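Side-chain contacts in phosphoserine aminotransferase (Bacillus alcalophilus, PDB 1W23), which catalyses the reversible, pyridoxal-phosphate-dependent transfer of an amino group between glutamate and 3-phosphohydroxypyruvate, the second step of serine biosynthesis: residues 14-17 with 18-22; 44-47 with 48-51; 62-65 with 66-69; 287-291 with 292-296; 348-351 with 352-356. All coordinates share one frame; numbering follows the deposited sequence.

Contact 1: 14-17 with 18-22; sequences LPKP and ALERA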
loop_
_atom_site.group_PDB
_atom_site.type_symbol
_atom_site.label_atom_id
_atom_site.label_comp_id
_atom_site.label_asym_id
_atom_site.label_seq_id
_atom_site.Cartn_x
_atom_site.Cartn_y
_atom_site.Cartn_z
ATOM N N LEU A 14 -8.435 -4.148 -15.645
ATOM C CA LEU A 14 -9.496 -3.440 -14.917
ATOM C C LEU A 14 -10.646 -3.145 -15.864
ATOM O O LEU A 14 -10.434 -3.102 -17.093
ATOM C CB LEU A 14 -8.922 -2.195 -14.233
ATOM C CG LEU A 14 -7.913 -2.472 -13.108
ATOM C CD1 LEU A 14 -7.157 -1.217 -12.697
ATOM C CD2 LEU A 14 -8.583 -3.009 -11.857
ATOM N N PRO A 15 -11.846 -2.942 -15.345
ATOM C CA PRO A 15 -12.942 -2.554 -16.229
ATOM C C PRO A 15 -12.674 -1.158 -16.757
ATOM O O PRO A 15 -12.445 -0.225 -16.000
ATOM C CB PRO A 15 -14.166 -2.657 -15.368
ATOM C CG PRO A 15 -13.680 -2.642 -13.948
ATOM C CD PRO A 15 -12.263 -3.033 -13.941
ATOM N N LYS A 16 -12.718 -1.002 -18.083
ATOM C CA LYS A 16 -12.417 0.322 -18.671
ATOM C C LYS A 16 -13.271 1.450 -18.054
ATOM O O LYS A 16 -12.707 2.505 -17.830
ATOM C CB LYS A 16 -12.580 0.261 -20.173
ATOM C CG LYS A 16 -12.069 1.480 -20.885
ATOM C CD LYS A 16 -10.555 1.575 -20.877
ATOM C CE LYS A 16 -9.982 0.626 -21.919
ATOM N NZ LYS A 16 -8.509 0.819 -22.110
ATOM N N PRO A 17 -14.556 1.275 -17.756
ATOM C CA PRO A 17 -15.293 2.425 -17.190
ATOM C C PRO A 17 -14.698 2.915 -15.893
ATOM O O PRO A 17 -14.792 4.121 -15.600
ATOM C CB PRO A 17 -16.721 1.916 -17.010
ATOM C CG PRO A 17 -16.793 0.709 -17.814
ATOM C CD PRO A 17 -15.460 0.155 -18.100
ATOM N N ALA A 18 -14.108 2.045 -15.073
ATOM C CA ALA A 18 -13.528 2.480 -13.793
ATOM C C ALA A 18 -12.301 3.373 -14.048
ATOM O O ALA A 18 -12.049 4.344 -13.326
ATOM C CB ALA A 18 -13.178 1.279 -12.948
ATOM N N LEU A 19 -11.511 2.998 -15.059
ATOM C CA LEU A 19 -10.333 3.764 -15.456
ATOM C C LEU A 19 -10.731 5.061 -16.134
ATOM O O LEU A 19 -10.075 6.098 -15.895
ATOM C CB LEU A 19 -9.403 2.929 -16.355
ATOM C CG LEU A 19 -8.585 1.852 -15.619
ATOM C CD1 LEU A 19 -8.033 0.867 -16.650
ATOM C CD2 LEU A 19 -7.476 2.471 -14.817
ATOM N N GLU A 20 -11.712 5.046 -17.023
ATOM C CA GLU A 20 -12.156 6.265 -17.683
ATOM C C GLU A 20 -12.705 7.260 -16.688
ATOM O O GLU A 20 -12.436 8.448 -16.795
ATOM C CB GLU A 20 -13.174 5.923 -18.760
ATOM C CG GLU A 20 -12.601 5.215 -19.975
ATOM C CD GLU A 20 -13.557 4.539 -20.903
ATOM O OE1 GLU A 20 -14.638 4.134 -20.443
ATOM O OE2 GLU A 20 -13.236 4.333 -22.089
ATOM N N ARG A 21 -13.464 6.783 -15.706
ATOM C CA ARG A 21 -13.959 7.634 -14.612
ATOM C C ARG A 21 -12.796 8.262 -13.849
ATOM O O ARG A 21 -12.771 9.455 -13.604
ATOM C CB ARG A 21 -14.863 6.784 -13.702
ATOM C CG ARG A 21 -15.437 7.475 -12.497
ATOM C CD ARG A 21 -16.323 6.516 -11.717
ATOM N NE ARG A 21 -16.946 7.170 -10.583
ATOM C CZ ARG A 21 -17.674 6.495 -9.678
ATOM N NH1 ARG A 21 -17.834 5.154 -9.770
ATOM N NH2 ARG A 21 -18.254 7.163 -8.679
ATOM N N ALA A 22 -11.827 7.410 -13.492
ATOM C CA ALA A 22 -10.678 7.933 -12.746
ATOM C C ALA A 22 -9.913 8.973 -13.565
ATOM O O ALA A 22 -9.444 9.996 -13.035
ATOM C CB ALA A 22 -9.752 6.770 -12.391
#
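The carbonyl oxygen of Pro-15 takes two backbone N-H groups at the start of helix 16-24: Ala-18 N at 3.0 Å and, weakly, Leu-19 N at 3.5 Å. Pro-15 is thus the N-cap residue of this helix, and its oxygen closes the first turn. One residue on, the bonding becomes fully helical, since Glu-20 N reaches Lys-16 O at 2.8 Å in an almost straight bond (170° at the hydrogen). Proline suits position 17 because the first turn asks for no donor there, and Pro-17 O still accepts from Arg-21 N at 3.0 Å. The side chains behind this frame sort by face. On the buried one, Pro-15 CG lies 4.1 Å from Ala-18 CB, and Leu-14 CB meets the CD1 branch of Leu-19; Leu-14 also packs on Met-37 of the second subunit, and Pro-15 on Trp-253 of helix 241-256. Arg-21 runs out extended to a salt bridge with Asp-252 of helix 241-256 in the same chain. On the exposed face Lys-16 and Glu-20 cross at about a right angle. The lysine chain bends at chi2 and chi3 (71° and 78°), which carries its ammonium away from the carboxylate. What touches is therefore the methylene: Lys-16 CG sits 3.3 Å from Glu-20 OE2, while Lys-16 NZ stays 5.9 Å from that oxygen.

Contact 2: 44-47 with 48-51; sequences QSYE and EVHE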
loop_
_atom_site.group_PDB
_atom_site.type_symbol
_atom_site.label_atom_id
_atom_site.label_comp_id
_atom_site.label_asym_id
_atom_site.label_seq_id
_atom_site.Cartn_x
_atom_site.Cartn_y
_atom_site.Cartn_z
ATOM N N GLN A 44 -14.408 15.061 3.945
ATOM C CA GLN A 44 -15.723 14.507 3.577
ATOM C C GLN A 44 -15.626 13.750 2.248
ATOM O O GLN A 44 -16.248 12.694 2.125
ATOM C CB GLN A 44 -16.773 15.624 3.432
ATOM C CG GLN A 44 -18.134 15.068 3.134
ATOM C CD GLN A 44 -19.194 15.969 3.747
ATOM O OE1 GLN A 44 -18.965 16.654 4.754
ATOM N NE2 GLN A 44 -20.325 15.893 3.039
ATOM N N SER A 45 -14.900 14.284 1.263
ATOM C CA SER A 45 -14.893 13.634 -0.038
ATOM C C SER A 45 -14.270 12.226 0.040
ATOM O O SER A 45 -14.833 11.304 -0.580
ATOM C CB SER A 45 -14.123 14.488 -1.030
ATOM O OG SER A 45 -14.852 15.685 -1.416
ATOM N N TYR A 46 -13.156 12.118 0.776
ATOM C CA TYR A 46 -12.499 10.805 0.888
ATOM C C TYR A 46 -13.363 9.889 1.772
ATOM O O TYR A 46 -13.536 8.706 1.480
ATOM C CB TYR A 46 -10.993 10.873 1.327
ATOM C CG TYR A 46 -10.590 9.411 1.410
ATOM C CD1 TYR A 46 -10.304 8.703 0.249
ATOM C CD2 TYR A 46 -10.510 8.711 2.638
ATOM C CE1 TYR A 46 -9.937 7.347 0.320
ATOM C CE2 TYR A 46 -10.167 7.379 2.687
ATOM C CZ TYR A 46 -9.881 6.710 1.518
ATOM O OH TYR A 46 -9.531 5.359 1.545
ATOM N N GLU A 47 -13.907 10.393 2.903
ATOM C CA GLU A 47 -14.712 9.549 3.781
ATOM C C GLU A 47 -15.877 8.940 3.043
ATOM O O GLU A 47 -16.252 7.787 3.286
ATOM C CB GLU A 47 -15.164 10.340 5.025
ATOM C CG GLU A 47 -13.978 10.594 6.027
ATOM C CD GLU A 47 -14.324 11.470 7.214
ATOM O OE1 GLU A 47 -13.505 11.499 8.168
ATOM O OE2 GLU A 47 -15.421 12.130 7.163
ATOM N N GLU A 48 -16.491 9.696 2.132
ATOM C CA GLU A 48 -17.578 9.155 1.333
ATOM C C GLU A 48 -17.100 7.988 0.441
ATOM O O GLU A 48 -17.832 6.986 0.320
ATOM C CB GLU A 48 -18.206 10.229 0.409
ATOM C CG GLU A 48 -19.001 11.290 1.066
ATOM C CD GLU A 48 -19.473 12.385 0.082
ATOM O OE1 GLU A 48 -19.157 12.347 -1.135
ATOM O OE2 GLU A 48 -20.183 13.309 0.611
ATOM N N VAL A 49 -15.935 8.103 -0.179
ATOM C CA VAL A 49 -15.398 7.020 -0.993
ATOM C C VAL A 49 -15.115 5.765 -0.147
ATOM O O VAL A 49 -15.474 4.650 -0.539
ATOM C CB VAL A 49 -14.097 7.499 -1.664
ATOM C CG1 VAL A 49 -13.363 6.318 -2.313
ATOM C CG2 VAL A 49 -14.353 8.595 -2.684
ATOM N N HIS A 50 -14.487 5.950 1.010
ATOM C CA HIS A 50 -14.124 4.869 1.910
ATOM C C HIS A 50 -15.372 4.108 2.298
ATOM O O HIS A 50 -15.441 2.873 2.278
ATOM C CB HIS A 50 -13.318 5.445 3.068
ATOM C CG HIS A 50 -12.504 4.586 3.991
ATOM N ND1 HIS A 50 -11.215 4.164 3.750
ATOM C CD2 HIS A 50 -12.821 4.109 5.229
ATOM C CE1 HIS A 50 -10.772 3.452 4.775
ATOM N NE2 HIS A 50 -11.732 3.399 5.699
ATOM N N GLU A 51 -16.392 4.843 2.733
ATOM C CA GLU A 51 -17.655 4.263 3.162
ATOM C C GLU A 51 -18.396 3.572 2.001
ATOM O O GLU A 51 -18.953 2.482 2.181
ATOM C CB GLU A 51 -18.533 5.335 3.766
ATOM C CG GLU A 51 -20.018 5.096 3.861
ATOM C CD GLU A 51 -20.716 6.206 4.617
ATOM O OE1 GLU A 51 -20.942 5.993 5.822
ATOM O OE2 GLU A 51 -21.038 7.282 4.052
HETATM O O HOH W 1 -16.807 11.623 -2.609
#
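The imidazole of His-50 meets the phenol of Tyr-46 at its edge, the hydroxyl lying close to the histidine plane, while the two rings are inclined at 53°, their centroids 5.5 Å apart. His-50 ND1 donates to Tyr-46 OH at 3.0 Å, with 161° at the hydrogen. Both side chains leave the helix with CG anti to the backbone N (chi1 178° for Tyr-46), and one turn apart this sends them out along the same flank; Tyr-46 CE2 comes 3.7 Å from His-50 CB. The other imidazole nitrogen, NE2, bonds to the carbonyl of Asp-233, and the ring also meets Phe-71 edge-to-face, so its rotation is fixed from both ends. Beside the phenol, Val-49 CB is 4.4 Å from Tyr-46 CD1, and both residues pack on helix 241-256. Toward the N-terminal end, a water donates to Ser-45 O at 2.8 Å and to Glu-48 OE1 at 2.9 Å, giving the carbonyl a second donor beside the weak bond from Val-49 N. The other carboxylate oxygen, Glu-48 OE2, stands 3.5 Å from Gln-44 NE2. These i to i+3 and i to i+4 pairings lie on the first turns of helix 44-61, just after Arg-42, which probably binds the substrate glutamate.

Contact 3: 62-65 with 66-69; sequences QIPN and DYQI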
loop_
_atom_site.group_PDB
_atom_site.type_symbol
_atom_site.label_atom_id
_atom_site.label_comp_id
_atom_site.label_asym_id
_atom_site.label_seq_id
_atom_site.Cartn_x
_atom_site.Cartn_y
_atom_site.Cartn_z
ATOM N N GLN A 62 -23.340 -9.672 0.049
ATOM C CA GLN A 62 -24.293 -9.943 1.134
ATOM C C GLN A 62 -23.579 -10.266 2.446
ATOM O O GLN A 62 -23.788 -11.282 3.073
ATOM C CB GLN A 62 -25.312 -11.040 0.731
ATOM C CG GLN A 62 -26.187 -10.592 -0.437
ATOM C CD GLN A 62 -27.208 -11.639 -0.857
ATOM O OE1 GLN A 62 -27.167 -12.211 -1.947
ATOM N NE2 GLN A 62 -28.159 -11.891 0.027
ATOM N N ILE A 63 -22.686 -9.353 2.831
ATOM C CA ILE A 63 -21.918 -9.507 4.062
ATOM C C ILE A 63 -22.785 -9.216 5.290
ATOM O O ILE A 63 -23.380 -8.123 5.335
ATOM C CB ILE A 63 -20.667 -8.605 4.041
ATOM C CG1 ILE A 63 -19.797 -8.909 2.828
ATOM C CG2 ILE A 63 -19.930 -8.704 5.363
ATOM C CD1 ILE A 63 -18.585 -8.004 2.666
ATOM N N PRO A 64 -22.917 -10.142 6.218
ATOM C CA PRO A 64 -23.787 -9.869 7.379
ATOM C C PRO A 64 -23.258 -8.743 8.266
ATOM O O PRO A 64 -22.095 -8.381 8.288
ATOM C CB PRO A 64 -23.778 -11.189 8.139
ATOM C CG PRO A 64 -23.355 -12.233 7.150
ATOM C CD PRO A 64 -22.391 -11.522 6.259
ATOM N N ASN A 65 -24.182 -8.192 9.063
ATOM C CA ASN A 65 -23.938 -7.008 9.891
ATOM C C ASN A 65 -22.970 -7.217 11.034
ATOM O O ASN A 65 -22.446 -6.239 11.578
ATOM C CB ASN A 65 -25.289 -6.502 10.487
ATOM C CG ASN A 65 -25.912 -5.522 9.539
ATOM O OD1 ASN A 65 -25.283 -5.217 8.509
ATOM N ND2 ASN A 65 -27.106 -5.084 9.919
ATOM N N ASP A 66 -22.684 -8.502 11.366
ATOM C CA ASP A 66 -21.712 -8.811 12.420
ATOM C C ASP A 66 -20.312 -9.035 11.858
ATOM O O ASP A 66 -19.421 -9.436 12.587
ATOM C CB ASP A 66 -22.211 -9.980 13.272
ATOM C CG ASP A 66 -22.432 -11.272 12.555
ATOM O OD1 ASP A 66 -22.770 -11.338 11.371
ATOM O OD2 ASP A 66 -22.315 -12.345 13.159
ATOM N N TYR A 67 -20.098 -8.694 10.582
ATOM C CA TYR A 67 -18.755 -8.670 9.952
ATOM C C TYR A 67 -18.394 -7.235 9.629
ATOM O O TYR A 67 -19.285 -6.417 9.325
ATOM C CB TYR A 67 -18.719 -9.477 8.643
ATOM C CG TYR A 67 -18.851 -10.952 8.806
ATOM C CD1 TYR A 67 -20.040 -11.562 9.205
ATOM C CD2 TYR A 67 -17.782 -11.797 8.543
ATOM C CE1 TYR A 67 -20.135 -12.938 9.337
ATOM C CE2 TYR A 67 -17.877 -13.158 8.668
ATOM C CZ TYR A 67 -19.060 -13.729 9.068
ATOM O OH TYR A 67 -19.200 -15.090 9.232
ATOM N N GLN A 68 -17.085 -6.953 9.703
ATOM C CA GLN A 68 -16.539 -5.629 9.312
ATOM C C GLN A 68 -15.599 -5.848 8.126
ATOM O O GLN A 68 -14.958 -6.896 7.981
ATOM C CB GLN A 68 -15.850 -4.938 10.438
ATOM C CG GLN A 68 -15.481 -3.450 10.093
ATOM C CD GLN A 68 -15.055 -2.660 11.276
ATOM O OE1 GLN A 68 -14.088 -1.832 11.216
ATOM N NE2 GLN A 68 -15.747 -2.902 12.369
ATOM N N ILE A 69 -15.512 -4.835 7.285
ATOM C CA ILE A 69 -14.661 -4.803 6.112
ATOM C C ILE A 69 -13.451 -3.931 6.422
ATOM O O ILE A 69 -13.658 -2.748 6.727
ATOM C CB ILE A 69 -15.454 -4.270 4.915
ATOM C CG1 ILE A 69 -16.670 -5.171 4.613
ATOM C CG2 ILE A 69 -14.570 -4.122 3.680
ATOM C CD1 ILE A 69 -17.732 -4.446 3.803
#
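The chain reverses through a type I beta turn from Pro-64 to Tyr-67, closed by Tyr-67 N donating to Pro-64 O at 3.1 Å. Just before it, Gln-62 with positive phi is the C-prime residue of the Schellman motif that ends helix 44-61; just after it, strand 67-72 begins. The Pro-64 ring and the Tyr-67 side chain lie side by side and point the same way, CD of the proline 3.8 Å from CD1 of the tyrosine. Ile-63 spreads its two branches: CG2 presses on Tyr-67 CB at 3.6 Å, and CD1, at the end of the other branch, meets Ile-69 CD1 at 3.8 Å. At the corner, Asp-66 holds CG between its backbone N and carbonyl carbon (chi1 61°), which turns OD1 back to within 3.4 Å of Pro-64 CB. Its OD2 forms a salt bridge with Lys-209, and Tyr-67 OH bonds to the carbonyl of Phe-187. Arg-58, on the helix, reaches over to the carbonyl of Tyr-67. The side-chain contact within the turn is therefore almost wholly apolar, while the polar ends reach to neighbouring parts of the chain, consistent with a helix-to-strand connection fastened on several sides.

Contact 4: 287-291 with 292-296; sequences GHAEK and GSRSL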
loop_
_atom_site.group_PDB
_atom_site.type_symbol
_atom_site.label_atom_id
_atom_site.label_comp_id
_atom_site.label_asym_id
_atom_site.label_seq_id
_atom_site.Cartn_x
_atom_site.Cartn_y
_atom_site.Cartn_z
ATOM N N GLY A 287 -4.847 -29.483 -20.131
ATOM C CA GLY A 287 -5.014 -28.697 -18.903
ATOM C C GLY A 287 -4.325 -29.381 -17.739
ATOM O O GLY A 287 -4.323 -30.622 -17.613
ATOM N N HIS A 288 -3.809 -28.577 -16.822
ATOM C CA HIS A 288 -3.217 -29.100 -15.583
ATOM C C HIS A 288 -4.267 -29.662 -14.625
ATOM O O HIS A 288 -4.066 -30.699 -13.989
ATOM C CB HIS A 288 -2.381 -28.002 -14.898
ATOM C CG HIS A 288 -1.810 -28.490 -13.604
ATOM N ND1 HIS A 288 -0.743 -29.331 -13.562
ATOM C CD2 HIS A 288 -2.181 -28.310 -12.296
ATOM C CE1 HIS A 288 -0.444 -29.660 -12.292
ATOM N NE2 HIS A 288 -1.314 -29.087 -11.521
ATOM N N ALA A 289 -5.353 -28.915 -14.470
ATOM C CA ALA A 289 -6.374 -29.267 -13.472
ATOM C C ALA A 289 -7.245 -30.447 -13.888
ATOM O O ALA A 289 -7.613 -30.602 -15.040
ATOM C CB ALA A 289 -7.294 -28.107 -13.244
ATOM N N GLU A 290 -7.609 -31.288 -12.907
ATOM C CA GLU A 290 -8.672 -32.228 -13.096
ATOM C C GLU A 290 -9.952 -31.465 -13.424
ATOM O O GLU A 290 -10.189 -30.355 -12.894
ATOM C CB GLU A 290 -8.903 -33.050 -11.837
ATOM C CG GLU A 290 -7.809 -34.052 -11.536
ATOM C CD GLU A 290 -8.169 -34.965 -10.398
ATOM O OE1 GLU A 290 -9.264 -34.810 -9.777
ATOM O OE2 GLU A 290 -7.331 -35.858 -10.062
ATOM N N LYS A 291 -10.807 -32.028 -14.291
ATOM C CA LYS A 291 -11.973 -31.268 -14.738
ATOM C C LYS A 291 -12.854 -30.793 -13.590
ATOM O O LYS A 291 -13.357 -29.631 -13.635
ATOM C CB LYS A 291 -12.795 -32.126 -15.728
ATOM C CG LYS A 291 -12.154 -32.097 -17.153
ATOM C CD LYS A 291 -13.050 -32.865 -18.105
ATOM C CE LYS A 291 -12.310 -32.936 -19.457
ATOM N NZ LYS A 291 -13.185 -33.585 -20.483
ATOM N N GLY A 292 -13.030 -31.601 -12.537
ATOM C CA GLY A 292 -13.906 -31.235 -11.445
ATOM C C GLY A 292 -13.397 -30.112 -10.575
ATOM O O GLY A 292 -14.151 -29.604 -9.708
ATOM N N SER A 293 -12.131 -29.721 -10.740
ATOM C CA SER A 293 -11.480 -28.671 -9.952
ATOM C C SER A 293 -11.073 -27.496 -10.791
ATOM O O SER A 293 -10.366 -26.621 -10.307
ATOM C CB SER A 293 -10.253 -29.256 -9.245
ATOM O OG SER A 293 -10.662 -30.219 -8.248
ATOM N N ARG A 294 -11.444 -27.432 -12.068
ATOM C CA ARG A 294 -11.007 -26.360 -12.976
ATOM C C ARG A 294 -11.391 -24.986 -12.478
ATOM O O ARG A 294 -12.557 -24.731 -12.205
ATOM C CB ARG A 294 -11.626 -26.557 -14.346
ATOM C CG ARG A 294 -10.852 -27.541 -15.214
ATOM C CD ARG A 294 -11.591 -27.915 -16.486
ATOM N NE ARG A 294 -10.652 -28.575 -17.413
ATOM C CZ ARG A 294 -10.973 -28.933 -18.666
ATOM N NH1 ARG A 294 -12.237 -28.842 -19.116
ATOM N NH2 ARG A 294 -9.992 -29.435 -19.431
ATOM N N SER A 295 -10.415 -24.085 -12.405
ATOM C CA SER A 295 -10.651 -22.714 -12.029
ATOM C C SER A 295 -11.344 -21.952 -13.154
ATOM O O SER A 295 -11.056 -22.095 -14.339
ATOM C CB SER A 295 -9.295 -22.055 -11.742
ATOM O OG SER A 295 -9.437 -20.642 -11.510
ATOM N N LEU A 296 -12.263 -21.059 -12.761
ATOM C CA LEU A 296 -12.880 -20.075 -13.644
ATOM C C LEU A 296 -12.043 -18.830 -13.818
ATOM O O LEU A 296 -12.390 -17.979 -14.640
ATOM C CB LEU A 296 -14.284 -19.732 -13.121
ATOM C CG LEU A 296 -15.256 -20.908 -13.130
ATOM C CD1 LEU A 296 -16.541 -20.501 -12.412
ATOM C CD2 LEU A 296 -15.556 -21.383 -14.543
HETATM O O HOH W 2 -7.285 -30.875 -20.114
HETATM O O HOH W 3 -7.861 -28.752 -17.093
HETATM O O HOH W 4 -11.411 -32.626 -9.244
#
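Between strands 286-287 and 298-302 the chain makes a short 3-10 turn around Lys-291 to Ser-293, closed where Ser-293 N donates to Glu-290 O at 3.0 Å; a weak bond from Arg-294 N to Lys-291 O follows. This is a surface connection between two strands, and the Arg-294 side chain runs back alongside Lys-291. The lysine and arginine chains lie side by side and point the same way, both with CG anti to the carbonyl carbon (chi1 -80° and -83°). Lys-291 CG rests over the centre of one guanidinium face, 3.7 Å from Arg-294 CZ, so the contact is methylene on flat cation. The charges themselves stay apart, Lys-291 NZ and Arg-294 NH1 being 5.0 Å from each other, and Arg-294 NH2 has a salt bridge to Asp-279 on helix 259-279, which should offset the nearby lysine. At the root of the arginine, CG packs against the methyl of Ala-289. Two waters lie at the guanidinium edge, in its plane, and tie it to the incoming backbone. One accepts from Arg-294 NE and donates to Ala-289 O, both at 2.8 Å; the other accepts from Gly-287 N and, weakly, from Arg-294 NH2. Together with the lysine methylene over the face, these bonds should restrict rotation of the group. On the far flank of the turn, Ser-293 OG bonds to the backbone N of Ile-130, and a third water lies 2.7 Å from Ser-293 OG while donating to Glu-290 OE1 at 3.1 Å.

Contact 5: 348-351 with 352-356; sequences ALRE and LMIQF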
loop_
_atom_site.group_PDB
_atom_site.type_symbol
_atom_site.label_atom_id
_atom_site.label_comp_id
_atom_site.label_asym_id
_atom_site.label_seq_id
_atom_site.Cartn_x
_atom_site.Cartn_y
_atom_site.Cartn_z
ATOM N N ALA A 348 -10.459 -14.379 -28.956
ATOM C CA ALA A 348 -9.201 -14.205 -29.667
ATOM C C ALA A 348 -8.201 -15.318 -29.275
ATOM O O ALA A 348 -7.483 -15.856 -30.130
ATOM C CB ALA A 348 -8.618 -12.819 -29.446
ATOM N N LEU A 349 -8.140 -15.643 -27.972
ATOM C CA LEU A 349 -7.260 -16.717 -27.521
ATOM C C LEU A 349 -7.650 -18.047 -28.157
ATOM O O LEU A 349 -6.763 -18.800 -28.611
ATOM C CB LEU A 349 -7.229 -16.771 -25.999
ATOM C CG LEU A 349 -6.357 -17.893 -25.408
ATOM C CD1 LEU A 349 -4.911 -17.740 -25.819
ATOM C CD2 LEU A 349 -6.460 -17.895 -23.893
ATOM N N ARG A 350 -8.936 -18.357 -28.182
ATOM C CA ARG A 350 -9.398 -19.583 -28.865
ATOM C C ARG A 350 -8.911 -19.584 -30.315
ATOM O O ARG A 350 -8.398 -20.613 -30.798
ATOM C CB ARG A 350 -10.915 -19.688 -28.781
ATOM C CG ARG A 350 -11.500 -20.700 -29.738
ATOM C CD ARG A 350 -12.996 -20.899 -29.482
ATOM N NE ARG A 350 -13.661 -21.800 -30.381
ATOM C CZ ARG A 350 -13.743 -23.116 -30.191
ATOM N NH1 ARG A 350 -13.204 -23.730 -29.118
ATOM N NH2 ARG A 350 -14.396 -23.787 -31.155
ATOM N N GLU A 351 -9.064 -18.493 -31.032
ATOM C CA GLU A 351 -8.678 -18.453 -32.434
ATOM C C GLU A 351 -7.165 -18.655 -32.592
ATOM O O GLU A 351 -6.695 -19.390 -33.480
ATOM C CB GLU A 351 -9.155 -17.097 -33.034
ATOM C CG GLU A 351 -10.698 -17.103 -33.173
ATOM C CD GLU A 351 -11.348 -15.835 -33.574
ATOM O OE1 GLU A 351 -12.606 -15.766 -33.740
ATOM O OE2 GLU A 351 -10.633 -14.815 -33.774
ATOM N N LEU A 352 -6.361 -18.027 -31.726
ATOM C CA LEU A 352 -4.919 -18.243 -31.737
ATOM C C LEU A 352 -4.603 -19.707 -31.525
ATOM O O LEU A 352 -3.761 -20.294 -32.223
ATOM C CB LEU A 352 -4.290 -17.404 -30.619
ATOM C CG LEU A 352 -2.794 -17.576 -30.355
ATOM C CD1 LEU A 352 -1.963 -16.604 -31.168
ATOM C CD2 LEU A 352 -2.382 -17.265 -28.920
ATOM N N MET A 353 -5.243 -20.297 -30.522
ATOM C CA MET A 353 -4.987 -21.690 -30.175
ATOM C C MET A 353 -5.350 -22.646 -31.315
ATOM O O MET A 353 -4.618 -23.621 -31.614
ATOM C CB MET A 353 -5.722 -22.081 -28.893
ATOM C CG MET A 353 -5.118 -21.425 -27.653
ATOM S SD MET A 353 -6.042 -21.616 -26.130
ATOM C CE MET A 353 -5.696 -23.358 -25.715
ATOM N N ILE A 354 -6.484 -22.418 -31.957
ATOM C CA ILE A 354 -6.914 -23.284 -33.064
ATOM C C ILE A 354 -5.942 -23.153 -34.219
ATOM O O ILE A 354 -5.502 -24.141 -34.804
ATOM C CB ILE A 354 -8.361 -22.979 -33.470
ATOM C CG1 ILE A 354 -9.331 -23.403 -32.373
ATOM C CG2 ILE A 354 -8.703 -23.670 -34.817
ATOM C CD1 ILE A 354 -10.732 -22.919 -32.566
ATOM N N GLN A 355 -5.589 -21.917 -34.563
ATOM C CA GLN A 355 -4.683 -21.698 -35.687
ATOM C C GLN A 355 -3.313 -22.299 -35.419
ATOM O O GLN A 355 -2.716 -22.926 -36.311
ATOM C CB GLN A 355 -4.612 -20.190 -36.021
ATOM C CG GLN A 355 -3.646 -19.838 -37.170
ATOM C CD GLN A 355 -3.446 -18.337 -37.378
ATOM O OE1 GLN A 355 -4.363 -17.506 -37.386
ATOM N NE2 GLN A 355 -2.201 -17.915 -37.504
ATOM N N PHE A 356 -2.809 -22.153 -34.205
ATOM C CA PHE A 356 -1.456 -22.693 -33.903
ATOM C C PHE A 356 -1.474 -24.202 -34.024
ATOM O O PHE A 356 -0.550 -24.812 -34.570
ATOM C CB PHE A 356 -1.020 -22.210 -32.510
ATOM C CG PHE A 356 0.416 -22.576 -32.214
ATOM C CD1 PHE A 356 1.438 -21.730 -32.618
ATOM C CD2 PHE A 356 0.697 -23.765 -31.574
ATOM C CE1 PHE A 356 2.743 -22.136 -32.403
ATOM C CE2 PHE A 356 2.012 -24.148 -31.337
ATOM C CZ PHE A 356 3.037 -23.337 -31.747
#
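Ile-354 lays its CD1 methyl over the centre of one face of the Arg-350 guanidinium, 3.8 Å from Arg-350 CZ, and the same methyl also meets the arginine's CG at 3.7 Å. Arginine CG points anti to the backbone N (chi1 165°) and the chain runs extended as far as NE; a turn at chi4 (88°) then sets the flat group broadside to the methyl. The hydrogen-bonding edge remains available for others: Arg-350 NH1 binds Thr-277 OG1 and forms a salt bridge with Glu-280, which links this helix to the end of helix 259-279 and the residue just beyond it. The pair is an i to i+4 contact within helix 343-359, the C-terminal helix of the chain, whose regular bonding runs through Ile-354 N to Arg-350 O at 2.9 Å and Met-353 N to Leu-349 O, also at 2.9 Å. Around the helix from the arginine, Leu-349 serves two partners. Its CG lies 3.8 Å from the sulfur of Met-353, and its CD1 meets Leu-352 CD2 at 4.0 Å, the side chains passing at a slant. Leu-352 and Met-353 both continue onto Phe-312 of helix 306-318, and Leu-349 onto Ile-274 of helix 259-279. Met-353 CG also passes close to the backbone, 3.2 Å from Leu-349 O, before the chain bends at chi3 to place its terminal methyl.

Overall arrangement
All five contacts are local and follow one another along the chain, none nesting or crossing. Contact 1 starts helix 16-24, beside the second subunit. Contact 2 opens helix 44-61, and its nearest atoms are about 7 Å from those of contact 1; both pack on helix 241-256. Contact 3 closes the turn after helix 44-61 and leads into strand 67-72, an outermost strand of the seven-stranded sheet within this chain. Contact 4, across the chain's centre from contact 2, closes the connection between strands 286-287 and 298-302. Contact 5 lies within the C-terminal helix, about 20 Å from contact 4 between centres; helix 259-279 touches both.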